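PDB 3QWU: DNA ligase from Aquifex aeolicus, which probably joins broken nucleic acid strands as an ATP-dependent ligase, and here holds adenosine and calcium. Local coordinates for residues 245-248 against 249-252; 253-256 against 257-261; 293-296 against 297-301. All coordinates share one frame; numbering follows the deposited sequence.

Contact 1 (245-248 against 249-252)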
# COMPACT_ATOMS: atom_id res chain seq x y z
N LYS A 245 4.78 -6.40 10.68
CA LYS A 245 4.07 -7.68 10.90
C LYS A 245 2.60 -7.57 10.52
O LYS A 245 1.91 -8.57 10.28
CB LYS A 245 4.24 -8.12 12.35
CG LYS A 245 5.67 -8.57 12.63
CD LYS A 245 5.96 -8.78 14.09
CE LYS A 245 7.34 -9.37 14.37
NZ LYS A 245 7.47 -9.74 15.81
N ASN A 246 2.21 -6.32 10.33
CA ASN A 246 0.85 -5.86 10.24
C ASN A 246 0.50 -5.54 8.83
O ASN A 246 -0.58 -5.04 8.58
CB ASN A 246 0.78 -4.53 11.02
CG ASN A 246 -0.42 -4.42 11.86
OD1 ASN A 246 -0.33 -3.95 13.01
ND2 ASN A 246 -1.58 -4.89 11.34
N MET A 247 1.42 -5.80 7.91
CA MET A 247 1.32 -5.28 6.53
C MET A 247 0.18 -5.81 5.68
O MET A 247 -0.09 -5.22 4.66
CB MET A 247 2.60 -5.52 5.74
CG MET A 247 3.46 -4.32 5.64
SD MET A 247 4.94 -4.66 4.68
CE MET A 247 6.01 -3.42 5.47
N LEU A 248 -0.44 -6.92 6.04
CA LEU A 248 -1.49 -7.46 5.18
C LEU A 248 -2.80 -6.73 5.51
O LEU A 248 -3.66 -6.58 4.66
CB LEU A 248 -1.59 -8.99 5.30
CG LEU A 248 -0.31 -9.78 4.91
CD1 LEU A 248 -0.51 -11.28 5.07
CD2 LEU A 248 0.15 -9.46 3.49
N GLN A 249 -2.86 -6.17 6.72
CA GLN A 249 -4.00 -5.37 7.17
C GLN A 249 -3.81 -3.86 6.87
O GLN A 249 -4.08 -3.04 7.73
CB GLN A 249 -4.20 -5.55 8.70
CG GLN A 249 -3.72 -6.89 9.34
CD GLN A 249 -4.49 -8.15 8.88
OE1 GLN A 249 -3.94 -9.01 8.19
NE2 GLN A 249 -5.76 -8.26 9.29
N LEU A 250 -3.36 -3.48 5.66
CA LEU A 250 -3.01 -2.08 5.36
C LEU A 250 -4.07 -1.30 4.63
O LEU A 250 -4.44 -1.66 3.52
CB LEU A 250 -1.78 -2.01 4.45
CG LEU A 250 -0.37 -2.20 5.01
CD1 LEU A 250 0.63 -2.11 3.83
CD2 LEU A 250 -0.01 -1.24 6.14
N PRO A 251 -4.48 -0.14 5.17
CA PRO A 251 -5.51 0.60 4.47
C PRO A 251 -5.06 1.08 3.08
O PRO A 251 -3.84 1.04 2.77
CB PRO A 251 -5.75 1.80 5.39
CG PRO A 251 -4.42 2.08 5.97
CD PRO A 251 -3.81 0.69 6.19
N PRO A 252 -6.03 1.55 2.24
CA PRO A 252 -5.76 1.98 0.86
C PRO A 252 -4.90 3.23 0.68
O PRO A 252 -4.93 3.81 -0.39
CB PRO A 252 -7.16 2.23 0.27
CG PRO A 252 -8.11 1.46 1.19
CD PRO A 252 -7.48 1.53 2.54
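The amide of Q249 reaches back to N246 O over 3.2 Å and closes a type I beta turn, with M247 and L248 at its corners. A weaker bond follows at once, from L250 N to L248 O at 3.3 Å, so the chain bends a second time around Q249 before it runs out into P251 and P252. This is the loop joining helix 233-242 to helix 254-269. On one side of the turn, N246 and Q249 cross at about a right angle, and ND2 of N246 rests against CG of Q249 at 3.5 Å. The Q249 chain is bent, chi2 -66°, which folds its amide back until OE1 lies 3.7 Å from CB of L248; the side chain also packs on H329 in a neighbouring loop. Shortening Q249 to an alanine here would probably remove the CG that N246 ND2 leans on, leaving that amide less firmly held, and open a gap beside H329. M247 and L250 lie side by side and point the same way, and T256 of the second subunit packs on both. M247 also reaches F285 and L289 of helix 276-299 and M355 of helix 353-363. Between M247 and L250, CG of M247 meets CD1 of L250 at 4.0 Å, while CG of L250 sits close against M247 O, 3.1 Å away.

Contact 2 (253-256 against 257-261)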
# COMPACT_ATOMS: atom_id res chain seq x y z
N GLU A 253 -4.15 3.65 1.69
CA GLU A 253 -3.13 4.68 1.48
C GLU A 253 -2.08 4.70 2.57
O GLU A 253 -1.64 5.77 2.91
CB GLU A 253 -3.74 6.10 1.41
CG GLU A 253 -4.82 6.40 0.35
CD GLU A 253 -5.19 7.90 0.27
OE1 GLU A 253 -4.55 8.73 0.99
OE2 GLU A 253 -6.11 8.25 -0.51
N TYR A 254 -1.65 3.59 3.16
CA TYR A 254 -0.49 3.70 4.08
C TYR A 254 0.76 4.18 3.26
O TYR A 254 1.56 4.97 3.77
CB TYR A 254 -0.22 2.39 4.86
CG TYR A 254 -0.04 2.51 6.38
CD1 TYR A 254 -1.14 2.75 7.24
CD2 TYR A 254 1.21 2.34 6.97
CE1 TYR A 254 -0.97 2.85 8.68
CE2 TYR A 254 1.39 2.45 8.39
CZ TYR A 254 0.30 2.70 9.24
OH TYR A 254 0.54 2.79 10.62
N TYR A 255 0.89 3.74 1.99
CA TYR A 255 2.11 4.04 1.22
C TYR A 255 2.14 5.47 0.87
O TYR A 255 2.95 6.24 1.41
CB TYR A 255 2.26 3.18 -0.09
CG TYR A 255 2.62 1.79 0.26
CD1 TYR A 255 1.65 0.79 0.25
CD2 TYR A 255 3.91 1.48 0.69
CE1 TYR A 255 1.95 -0.47 0.65
CE2 TYR A 255 4.23 0.20 1.07
CZ TYR A 255 3.23 -0.78 1.05
OH TYR A 255 3.50 -2.06 1.44
N THR A 256 1.25 5.84 -0.04
CA THR A 256 1.16 7.20 -0.48
C THR A 256 1.23 8.24 0.71
O THR A 256 1.73 9.36 0.55
CB THR A 256 -0.10 7.38 -1.39
OG1 THR A 256 -0.50 8.76 -1.43
CG2 THR A 256 -1.30 6.50 -0.92
N ASN A 257 0.77 7.82 1.90
CA ASN A 257 0.55 8.74 3.00
C ASN A 257 1.74 8.92 3.90
O ASN A 257 2.16 10.04 4.13
CB ASN A 257 -0.66 8.30 3.82
CG ASN A 257 -1.27 9.43 4.55
OD1 ASN A 257 -0.85 9.78 5.66
ND2 ASN A 257 -2.25 10.07 3.90
N ARG A 258 2.29 7.84 4.43
CA ARG A 258 3.45 7.99 5.32
C ARG A 258 4.75 8.37 4.59
O ARG A 258 5.60 9.08 5.13
CB ARG A 258 3.59 6.79 6.24
CG ARG A 258 2.85 7.01 7.60
CD ARG A 258 2.64 5.75 8.38
NE ARG A 258 1.70 5.96 9.49
CZ ARG A 258 0.37 5.95 9.38
NH1 ARG A 258 -0.24 5.72 8.21
NH2 ARG A 258 -0.35 6.19 10.47
N ILE A 259 4.85 7.97 3.32
CA ILE A 259 5.96 8.35 2.48
C ILE A 259 5.88 9.81 2.08
O ILE A 259 6.88 10.52 2.14
CB ILE A 259 6.02 7.45 1.21
CG1 ILE A 259 6.37 6.03 1.65
CG2 ILE A 259 7.04 7.98 0.26
CD1 ILE A 259 5.74 4.95 0.80
N LEU A 260 4.69 10.26 1.64
CA LEU A 260 4.47 11.67 1.40
C LEU A 260 4.79 12.53 2.63
O LEU A 260 5.19 13.67 2.48
CB LEU A 260 3.04 11.95 0.90
CG LEU A 260 2.89 11.82 -0.64
CD1 LEU A 260 1.46 11.95 -1.16
CD2 LEU A 260 3.75 12.83 -1.27
N ARG A 261 4.57 12.03 3.82
CA ARG A 261 4.95 12.82 5.00
C ARG A 261 6.46 13.02 5.04
O ARG A 261 6.93 14.10 5.27
CB ARG A 261 4.51 12.16 6.28
CG ARG A 261 3.03 12.28 6.55
CD ARG A 261 2.69 11.31 7.76
NE ARG A 261 1.32 10.77 7.71
CZ ARG A 261 0.82 9.99 8.63
NH1 ARG A 261 1.54 9.63 9.70
NH2 ARG A 261 -0.42 9.60 8.50
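Of the backbone bonds across the first two turns of helix 254-269, the shortest runs nearly straight from R258 N to Y254 O, 3.0 Å long at 168°. E253 is the N-cap, and I259 N to Y255 O repeats the i to i+4 alpha-helical pattern one residue on. The same Y254 and R258 also pair through their side chains in a cation-pi stack: the guanidinium lies flat over one ring face, its plane 11° from that of the ring, with R258 CZ 3.7 Å from the ring centroid. R258 is extended as far as NE, and chi4 of 82° then turns the guanidinium to lie against the tyrosine. R261 NH2 covers its other face, and R258 NE makes a long, weak ion pair with D239, a calcium ligand, which would partly offset the crowded positive charge. On another side of the helix I259 CD1 comes in the plane of the Y255 ring, at its edge, while that ring meets Y255 of the second subunit. R261 is fixed in turn: its NH1 bonds to N236, and N257 OD1 takes two of its N-H groups, weakly from NE at 3.1 Å and from NH2 at 2.9 Å.

Contact 3 (293-296 against 297-301)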
# COMPACT_ATOMS: atom_id res chain seq x y z
N ILE A 293 10.53 -12.29 9.44
CA ILE A 293 11.07 -13.53 8.89
C ILE A 293 11.97 -14.30 9.86
O ILE A 293 11.88 -15.54 9.96
CB ILE A 293 11.85 -13.29 7.60
CG1 ILE A 293 10.86 -12.98 6.46
CG2 ILE A 293 12.74 -14.47 7.21
CD1 ILE A 293 11.44 -12.03 5.44
N GLU A 294 12.88 -13.61 10.55
CA GLU A 294 13.68 -14.29 11.61
C GLU A 294 12.74 -14.91 12.68
O GLU A 294 13.00 -16.02 13.12
CB GLU A 294 14.69 -13.35 12.29
CG GLU A 294 15.99 -13.09 11.44
CD GLU A 294 16.71 -11.80 11.86
OE1 GLU A 294 16.12 -11.01 12.59
OE2 GLU A 294 17.86 -11.58 11.45
N GLN A 295 11.69 -14.18 13.09
CA GLN A 295 10.82 -14.69 14.12
C GLN A 295 10.06 -15.92 13.60
O GLN A 295 9.95 -16.94 14.31
CB GLN A 295 9.87 -13.62 14.62
CG GLN A 295 9.00 -14.02 15.81
CD GLN A 295 7.84 -13.05 16.12
OE1 GLN A 295 7.03 -12.67 15.24
NE2 GLN A 295 7.74 -12.66 17.39
N PHE A 296 9.60 -15.85 12.35
CA PHE A 296 8.97 -16.98 11.70
C PHE A 296 9.87 -18.21 11.63
O PHE A 296 9.40 -19.33 11.88
CB PHE A 296 8.51 -16.68 10.27
CG PHE A 296 7.85 -17.84 9.62
CD1 PHE A 296 8.49 -18.59 8.66
CD2 PHE A 296 6.60 -18.28 10.08
CE1 PHE A 296 7.89 -19.71 8.09
CE2 PHE A 296 6.01 -19.39 9.53
CZ PHE A 296 6.64 -20.11 8.52
N GLU A 297 11.14 -18.02 11.26
CA GLU A 297 12.07 -19.15 11.21
C GLU A 297 12.35 -19.75 12.58
O GLU A 297 12.49 -20.96 12.71
CB GLU A 297 13.40 -18.77 10.55
CG GLU A 297 13.28 -18.53 9.08
CD GLU A 297 12.99 -19.79 8.28
OE1 GLU A 297 13.83 -20.73 8.28
OE2 GLU A 297 11.93 -19.84 7.63
N LYS A 298 12.43 -18.92 13.60
CA LYS A 298 12.67 -19.39 14.97
C LYS A 298 11.43 -20.05 15.58
O LYS A 298 11.49 -21.18 15.99
CB LYS A 298 13.15 -18.24 15.87
CG LYS A 298 14.04 -18.67 17.07
CD LYS A 298 15.49 -18.96 16.62
CE LYS A 298 15.78 -20.46 16.34
NZ LYS A 298 16.62 -20.68 15.10
N GLU A 299 10.32 -19.34 15.63
CA GLU A 299 9.17 -19.76 16.43
C GLU A 299 8.03 -20.23 15.58
O GLU A 299 6.99 -20.58 16.13
CB GLU A 299 8.60 -18.63 17.27
CG GLU A 299 9.52 -17.48 17.60
CD GLU A 299 10.15 -17.57 18.95
OE1 GLU A 299 10.11 -18.65 19.58
OE2 GLU A 299 10.71 -16.52 19.37
N HIS A 300 8.15 -20.18 14.25
CA HIS A 300 7.16 -20.80 13.34
C HIS A 300 5.79 -20.08 13.35
O HIS A 300 4.79 -20.58 12.83
CB HIS A 300 7.02 -22.28 13.71
CG HIS A 300 8.33 -22.94 14.05
ND1 HIS A 300 9.39 -23.00 13.16
CD2 HIS A 300 8.76 -23.55 15.19
CE1 HIS A 300 10.40 -23.64 13.73
NE2 HIS A 300 10.04 -24.00 14.95
N LYS A 301 5.80 -18.86 13.91
CA LYS A 301 4.65 -17.97 14.01
C LYS A 301 5.15 -16.53 13.93
O LYS A 301 6.25 -16.19 14.44
CB LYS A 301 3.96 -18.08 15.39
CG LYS A 301 3.33 -19.37 15.76
CD LYS A 301 1.93 -19.58 15.13
CE LYS A 301 1.20 -20.81 15.72
NZ LYS A 301 -0.29 -20.60 15.63
O HOH W 1 9.52 -21.70 10.94
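F296 and H300 meet where helix 276-299 runs out, and most of what happens there centres on F296 O. H300 N donates to it weakly at 2.8 Å, H300 CA makes a C-H...O contact with it, and a water donates to it at 2.6 Å. That water also bonds to H300 ND1, sitting in the plane of the imidazole at its edge, so it bridges the last turn and probably steadies the rotation of the ring. The F296 side chain leaves with CG trans to the backbone N, chi1 -179°, which sets CG beside the carbonyl carbon and brings CD2 and CE2 up to H300. There CD2 lies 3.8 Å from H300 C, and CE2 is 3.7 Å from H300 O. E297 bends at chi2, -69°, and this turn carries OE2 round to 3.8 Å from CD1 of F296, the carboxylate strongly inclined to the ring. Beyond the segments L363 packs against both F296 and E297, and V302 against F296, while Y267 of the second subunit touches I293 and E297. Q295 is extended, and its CG rests on CG of E299 at 3.9 Å where the two chains cross; its OE1 accepts a hydrogen bond from Y303 N. The backbone before H300 is regular, E299 N bonding to Q295 O at 2.8 Å. H300 then takes a positive phi, 69°, while its amide still reaches four residues back, the combination typical of an alpha-L type of helix C-cap.

Overall arrangement
Contact 1 leads straight into contact 2, and the two touch where L250 CD1 lies 3.7 Å from Y255 OH. At its other end contact 1 reaches contact 3: K245 NZ is 3.0 Å from Q295 OE1, a probable, weak hydrogen bond. The loop 245-252 thus links the two helix ends, which do not meet each other; contacts 2 and 3 have their centres about 28 Å apart. Contact 2 lies nearest the ligands, the R258 side chain about 8 Å from the calcium and about 10 Å from the adenosine; in contact 1 the N246 side chain is about 12 Å from the calcium, and 293-301 lies away from the site. All three touch the second subunit.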